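Local coordinates for citrate synthase (Pyrobaculum aerophilum, PDB 2IBP) that catalyses the condensation of acetyl-CoA with oxaloacetate to give citrate and free CoA, and forms a thermophilic homodimer of topologically interlinked chains, at the interface of chains A and B. Coordinates in Å, arbitrary orientation; residue numbers count along the deposited sequence, not the author numbering. Chains: chain A/B, Citrate synthase.

The interface of chains A and B. Residues chain A 8-10, 12, 14, 21, 23; chain B 4-6.
A:Val8 and A:Thr10 pair with B:Val6 and B:Gln4 through their backbones, in an antiparallel pairing of the N-terminal strand 4-10 of each subunit. A:Val8 N gives a nearly straight hydrogen bond to B:Val6 O at 2.8 Å, in the plane of that carbonyl. The return bond from B:Val6 N to A:Val8 O is more bent, and its donor is tilted 34° from the carbonyl plane. A:Thr10 and B:Gln4 repeat the reciprocal pair, with A:Thr10 N 2.9 Å from B:Gln4 O. B:Gln4 is poorly ordered, so its contacts are less certain. A:Lys9 and B:Thr5 lie between the two bonded pairs. Their side chains cross, and the A:Lys9 methylene CG passes 3.7 Å from the B:Thr5 hydroxyl OG1.

B:Val6 is the apolar centre of the patch. Its methyl CG1 lies anti to the backbone N (chi1 179°). The side chains of B:Val6 and A:Pro21 run past one another in opposite directions, with CG1 against the ring carbons CB and CG. The packing is tight there, at 3.2 Å from B:Val6 CG1 to A:Pro21 CG. The other methyl, CG2, faces A:Ile14, but the modelled spacing is too short to be trusted. A:Ile14 also meets the less certain B:Gln4 side chain tip to tip.

The pairing joins the two subunits of the homodimer and is repeated by two-fold symmetry. The centre of the contact lies about 19 Å from the predicted active-site A:His289.

On the A side, the turn after the strand is tied back by A:Gly12 N, which donates to the A:Thr10 hydroxyl OG1 at 3.0 Å. A valine at A:Thr10 has no hydroxyl, so A:Gly12 N would lose this acceptor and the turn would probably be less firmly held. The A:Thr10 hydroxyl is anti to the backbone N (chi1 -179°). This leaves the methyl CG2 between the backbone N and the carbonyl carbon, 3.9 Å from B:Val6 CG2.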
# COMPACT_ATOMS: atom_id res chain seq x y z
N VAL A 8 -5.50 4.28 25.28
CA VAL A 8 -6.07 3.85 23.99
C VAL A 8 -7.11 2.76 24.23
O VAL A 8 -6.78 1.70 24.76
CB VAL A 8 -4.96 3.30 23.06
CG1 VAL A 8 -5.55 2.72 21.79
CG2 VAL A 8 -3.94 4.37 22.76
N LYS A 9 -8.35 3.03 23.83
CA LYS A 9 -9.43 2.07 23.99
C LYS A 9 -9.49 1.15 22.79
O LYS A 9 -9.20 1.56 21.67
CB LYS A 9 -10.77 2.79 24.17
CG LYS A 9 -10.85 3.63 25.43
CD LYS A 9 -12.20 4.33 25.56
CE LYS A 9 -12.28 5.12 26.86
NZ LYS A 9 -13.59 5.81 27.02
N THR A 10 -9.82 -0.12 23.03
CA THR A 10 -9.87 -1.09 21.95
C THR A 10 -10.72 -2.30 22.32
O THR A 10 -10.83 -2.67 23.49
CB THR A 10 -8.45 -1.58 21.57
OG1 THR A 10 -8.51 -2.52 20.49
CG2 THR A 10 -7.75 -2.23 22.77
N GLY A 12 -10.13 -5.05 20.56
CA GLY A 12 -9.29 -6.11 20.01
C GLY A 12 -8.43 -6.83 21.04
O GLY A 12 -8.54 -6.58 22.24
N ILE A 14 -4.98 -7.84 22.95
CA ILE A 14 -3.79 -7.16 23.40
C ILE A 14 -2.72 -8.19 23.70
O ILE A 14 -2.99 -9.21 24.35
CB ILE A 14 -4.06 -6.32 24.65
CG1 ILE A 14 -5.16 -5.29 24.35
CG2 ILE A 14 -2.79 -5.63 25.11
CD1 ILE A 14 -5.55 -4.45 25.55
N PRO A 21 2.33 -2.78 25.40
CA PRO A 21 1.19 -3.50 24.84
C PRO A 21 1.08 -3.41 23.32
O PRO A 21 1.29 -2.35 22.73
CB PRO A 21 -0.01 -2.82 25.49
CG PRO A 21 0.47 -1.44 25.80
CD PRO A 21 1.93 -1.56 26.12
N ILE A 23 -1.59 -3.75 20.32
CA ILE A 23 -3.01 -3.88 19.99
C ILE A 23 -3.03 -4.56 18.62
O ILE A 23 -2.73 -3.96 17.61
CB ILE A 23 -3.79 -2.52 19.94
CG1 ILE A 23 -3.79 -1.87 21.34
CG2 ILE A 23 -5.24 -2.77 19.50
CD1 ILE A 23 -4.58 -0.56 21.42
N GLN B 4 -11.53 -2.47 26.25
CA GLN B 4 -10.59 -2.21 27.33
C GLN B 4 -9.67 -1.04 26.99
O GLN B 4 -9.56 -0.64 25.84
CB GLN B 4 -9.78 -3.46 27.67
CG GLN B 4 -9.08 -4.09 26.48
CD GLN B 4 -8.41 -5.41 26.83
OE1 GLN B 4 -7.99 -5.62 27.97
NE2 GLN B 4 -8.29 -6.30 25.85
N THR B 5 -9.06 -0.46 28.03
CA THR B 5 -8.15 0.66 27.85
C THR B 5 -6.73 0.16 27.99
O THR B 5 -6.44 -0.68 28.84
CB THR B 5 -8.43 1.79 28.86
OG1 THR B 5 -9.77 2.28 28.67
CG2 THR B 5 -7.46 2.94 28.68
N VAL B 6 -5.85 0.67 27.13
CA VAL B 6 -4.46 0.25 27.09
C VAL B 6 -3.58 1.48 27.25
O VAL B 6 -3.89 2.55 26.71
CB VAL B 6 -4.16 -0.42 25.73
CG1 VAL B 6 -2.70 -0.84 25.62
CG2 VAL B 6 -5.07 -1.61 25.52